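Local coordinates for periplasmic cell division protein (SufI) (Aquifex aeolicus, PDB 6SYY) that probably oxidises substrates as a multicopper oxidase, passing electrons from a mononuclear copper to a three-copper cluster, at residues Y218-I231 with L253-L265. Numbering follows the deposited sequence.
Sequences YNPMGHMGFWGDTI and LNGSNARPYRLAL
A water links F226 to R259: it bridges F226 O and the amide R259 N, each at 2.7 Å, with R259 N as donor to the water. Beside this bridge, the CB of A258 packs against F226 O and the CA of G225. W227 lies over the backbone of A258 and R259. R259 CA sits 4.0 Å from the centroid of the six-membered ring of W227, 23° off the normal, a CH-pi contact. P260 CD meets the far corner of the indole, 3.5 Å from W227 CH2. The indole is also held from its own loop, where W227 NE1 donates to M224 O at 2.9 Å, with M224 O lying in the plane of the indole. The contact belongs to the middle cupredoxin domain of a three-domain multicopper oxidase. It lies on the side facing the C-terminal domain, with G225 close to the copper ligand H514. With CG anti to the backbone N (chi1 174°), R259 passes CE3 and CZ3 of W227 with its CB and CG, and the chain, bent at chi3, crosses the indole. The edge of the indole at CE3 points at the face of the R259 guanidinium, planes 83° apart. R259 NH2 gives G228 O a weak bond of 3.2 Å, while NE and NH1 form salt bridges with D207 and D357. E513 accepts hydrogen bonds from both Y218 OH and N257 ND2.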
# COMPACT_ATOMS: atom_id res chain seq x y z
N TYR A 218 17.86 11.50 -1.40
CA TYR A 218 17.65 10.10 -1.05
C TYR A 218 18.95 9.57 -0.47
O TYR A 218 19.84 9.13 -1.20
CB TYR A 218 17.20 9.28 -2.26
CG TYR A 218 16.88 7.83 -1.93
CD1 TYR A 218 15.82 7.52 -1.10
CD2 TYR A 218 17.64 6.79 -2.44
CE1 TYR A 218 15.52 6.20 -0.78
CE2 TYR A 218 17.35 5.47 -2.14
CZ TYR A 218 16.29 5.18 -1.31
OH TYR A 218 15.99 3.87 -0.99
N ASN A 219 19.06 9.60 0.86
CA ASN A 219 20.22 9.06 1.57
C ASN A 219 19.73 8.14 2.68
O ASN A 219 19.73 8.51 3.86
CB ASN A 219 21.11 10.18 2.11
CG ASN A 219 20.36 11.16 3.00
OD1 ASN A 219 19.13 11.24 2.96
ND2 ASN A 219 21.10 11.90 3.81
N PRO A 220 19.30 6.93 2.34
CA PRO A 220 19.01 5.94 3.38
C PRO A 220 20.28 5.62 4.16
O PRO A 220 21.31 5.29 3.59
CB PRO A 220 18.51 4.73 2.59
CG PRO A 220 19.10 4.90 1.22
CD PRO A 220 19.14 6.38 0.98
N MET A 221 20.19 5.76 5.48
CA MET A 221 21.33 5.55 6.37
C MET A 221 21.40 4.08 6.76
O MET A 221 20.55 3.59 7.52
CB MET A 221 21.23 6.44 7.60
CG MET A 221 21.42 7.93 7.33
SD MET A 221 23.07 8.32 6.72
CE MET A 221 22.94 10.10 6.56
N GLY A 222 22.40 3.37 6.24
CA GLY A 222 22.61 1.97 6.55
C GLY A 222 21.47 1.04 6.18
O GLY A 222 21.13 0.88 5.01
N HIS A 223 20.89 0.39 7.19
CA HIS A 223 19.79 -0.54 7.01
C HIS A 223 18.56 -0.11 7.81
O HIS A 223 17.72 -0.94 8.16
CB HIS A 223 20.22 -1.95 7.38
CG HIS A 223 21.49 -2.38 6.71
ND1 HIS A 223 21.50 -3.11 5.53
CD2 HIS A 223 22.78 -2.17 7.04
CE1 HIS A 223 22.76 -3.34 5.18
NE2 HIS A 223 23.55 -2.78 6.07
N MET A 224 18.44 1.18 8.09
CA MET A 224 17.33 1.72 8.85
C MET A 224 16.15 2.15 7.98
O MET A 224 15.13 2.58 8.52
CB MET A 224 17.79 2.92 9.70
CG MET A 224 18.83 2.57 10.75
SD MET A 224 19.21 3.96 11.82
CE MET A 224 20.03 5.06 10.68
N GLY A 225 16.27 2.04 6.66
CA GLY A 225 15.25 2.57 5.78
C GLY A 225 15.38 4.08 5.65
O GLY A 225 16.13 4.71 6.41
N PHE A 226 14.67 4.66 4.70
CA PHE A 226 14.71 6.10 4.51
C PHE A 226 13.60 6.78 5.29
O PHE A 226 12.46 6.31 5.32
CB PHE A 226 14.59 6.47 3.03
CG PHE A 226 14.51 7.95 2.79
CD1 PHE A 226 15.66 8.70 2.60
CD2 PHE A 226 13.28 8.60 2.78
CE1 PHE A 226 15.59 10.07 2.41
CE2 PHE A 226 13.21 9.96 2.59
CZ PHE A 226 14.36 10.70 2.40
N TRP A 227 13.93 7.92 5.89
CA TRP A 227 12.97 8.70 6.67
C TRP A 227 13.02 10.15 6.21
O TRP A 227 14.07 10.80 6.32
CB TRP A 227 13.26 8.59 8.17
CG TRP A 227 13.14 7.18 8.66
CD1 TRP A 227 13.99 6.15 8.41
CD2 TRP A 227 12.10 6.65 9.48
NE1 TRP A 227 13.55 5.01 9.02
CE2 TRP A 227 12.39 5.29 9.69
CE3 TRP A 227 10.95 7.19 10.06
CZ2 TRP A 227 11.57 4.46 10.46
CZ3 TRP A 227 10.14 6.37 10.82
CH2 TRP A 227 10.45 5.02 11.01
N GLY A 228 11.90 10.65 5.70
CA GLY A 228 11.86 11.98 5.12
C GLY A 228 11.58 13.07 6.13
O GLY A 228 10.93 12.87 7.15
N ASP A 229 12.09 14.27 5.82
CA ASP A 229 11.94 15.43 6.68
C ASP A 229 10.59 16.12 6.49
O ASP A 229 10.08 16.75 7.42
CB ASP A 229 13.09 16.41 6.42
CG ASP A 229 13.17 17.51 7.45
OD1 ASP A 229 12.56 17.37 8.53
OD2 ASP A 229 13.86 18.52 7.18
N THR A 230 10.00 15.99 5.31
CA THR A 230 8.80 16.73 4.92
C THR A 230 7.69 15.74 4.60
O THR A 230 7.90 14.78 3.86
CB THR A 230 9.09 17.61 3.70
OG1 THR A 230 10.13 18.55 4.03
CG2 THR A 230 7.85 18.36 3.27
N ILE A 231 6.50 15.98 5.16
CA ILE A 231 5.36 15.10 4.94
C ILE A 231 4.54 15.61 3.77
O ILE A 231 4.27 16.81 3.66
CB ILE A 231 4.50 14.99 6.21
CG1 ILE A 231 5.37 14.63 7.41
CG2 ILE A 231 3.41 13.94 6.02
CD1 ILE A 231 6.05 13.28 7.28
N LEU A 253 -3.17 5.60 1.90
CA LEU A 253 -2.14 4.72 1.37
C LEU A 253 -0.80 5.23 1.85
O LEU A 253 -0.42 6.36 1.53
CB LEU A 253 -2.20 4.66 -0.16
CG LEU A 253 -1.28 3.66 -0.88
CD1 LEU A 253 -1.90 3.27 -2.20
CD2 LEU A 253 0.11 4.23 -1.11
N ASN A 254 -0.09 4.41 2.62
CA ASN A 254 1.25 4.76 3.06
C ASN A 254 2.21 4.43 1.93
O ASN A 254 2.54 3.26 1.70
CB ASN A 254 1.62 4.01 4.34
CG ASN A 254 2.95 4.47 4.91
OD1 ASN A 254 3.77 5.07 4.21
ND2 ASN A 254 3.17 4.18 6.19
N GLY A 255 2.64 5.46 1.21
CA GLY A 255 3.58 5.29 0.12
C GLY A 255 4.98 5.70 0.51
O GLY A 255 5.80 6.04 -0.34
N SER A 256 5.27 5.67 1.81
CA SER A 256 6.60 5.98 2.28
C SER A 256 7.51 4.77 2.13
O SER A 256 7.06 3.63 1.99
CB SER A 256 6.57 6.43 3.74
OG SER A 256 5.68 7.52 3.90
N ASN A 257 8.82 5.03 2.16
CA ASN A 257 9.77 3.93 2.05
C ASN A 257 9.86 3.11 3.33
O ASN A 257 10.09 1.90 3.26
CB ASN A 257 11.15 4.47 1.68
CG ASN A 257 11.26 4.84 0.21
OD1 ASN A 257 10.35 5.44 -0.36
ND2 ASN A 257 12.38 4.48 -0.40
N ALA A 258 9.67 3.74 4.49
CA ALA A 258 9.93 3.02 5.73
C ALA A 258 9.10 3.54 6.90
O ALA A 258 8.86 2.80 7.86
CB ALA A 258 11.42 3.11 6.08
N ARG A 259 8.66 4.79 6.83
CA ARG A 259 8.04 5.43 7.98
C ARG A 259 6.61 4.93 8.17
O ARG A 259 5.79 5.06 7.26
CB ARG A 259 8.02 6.94 7.81
CG ARG A 259 7.25 7.64 8.89
CD ARG A 259 7.13 9.12 8.62
NE ARG A 259 8.42 9.80 8.57
CZ ARG A 259 9.06 10.26 9.64
NH1 ARG A 259 8.53 10.10 10.84
NH2 ARG A 259 10.23 10.87 9.51
N PRO A 260 6.28 4.36 9.33
CA PRO A 260 4.87 4.10 9.66
C PRO A 260 4.24 5.32 10.32
O PRO A 260 4.92 6.17 10.90
CB PRO A 260 4.96 2.93 10.65
CG PRO A 260 6.24 3.19 11.38
CD PRO A 260 7.18 3.84 10.37
N TYR A 261 2.92 5.39 10.23
CA TYR A 261 2.16 6.49 10.80
C TYR A 261 1.15 5.98 11.81
O TYR A 261 0.56 4.91 11.63
CB TYR A 261 1.43 7.29 9.71
CG TYR A 261 2.36 7.85 8.68
CD1 TYR A 261 2.74 7.09 7.58
CD2 TYR A 261 2.86 9.13 8.80
CE1 TYR A 261 3.60 7.60 6.63
CE2 TYR A 261 3.72 9.65 7.85
CZ TYR A 261 4.09 8.87 6.77
OH TYR A 261 4.94 9.38 5.83
N ARG A 262 0.96 6.76 12.87
CA ARG A 262 -0.12 6.54 13.83
C ARG A 262 -1.00 7.78 13.73
O ARG A 262 -0.67 8.84 14.28
CB ARG A 262 0.43 6.33 15.24
CG ARG A 262 -0.62 5.93 16.27
CD ARG A 262 -0.01 5.66 17.65
NE ARG A 262 0.84 4.47 17.68
CZ ARG A 262 0.40 3.23 17.87
NH1 ARG A 262 -0.89 2.99 18.04
NH2 ARG A 262 1.26 2.21 17.88
N LEU A 263 -2.12 7.67 13.01
CA LEU A 263 -2.91 8.82 12.60
C LEU A 263 -4.13 9.00 13.49
O LEU A 263 -4.86 8.04 13.75
CB LEU A 263 -3.36 8.66 11.15
CG LEU A 263 -2.24 8.42 10.14
CD1 LEU A 263 -2.84 8.18 8.78
CD2 LEU A 263 -1.28 9.60 10.11
N ALA A 264 -4.36 10.24 13.92
CA ALA A 264 -5.57 10.61 14.65
C ALA A 264 -6.12 11.91 14.06
O ALA A 264 -5.43 12.61 13.31
CB ALA A 264 -5.31 10.79 16.15
N LEU A 265 -7.37 12.21 14.39
CA LEU A 265 -8.04 13.44 13.98
C LEU A 265 -8.29 14.28 15.22
O LEU A 265 -9.10 13.91 16.07
CB LEU A 265 -9.34 13.14 13.23
CG LEU A 265 -9.12 12.52 11.85
CD1 LEU A 265 -10.41 11.96 11.29
CD2 LEU A 265 -8.53 13.56 10.91
O HOH W 1 9.79 6.50 5.05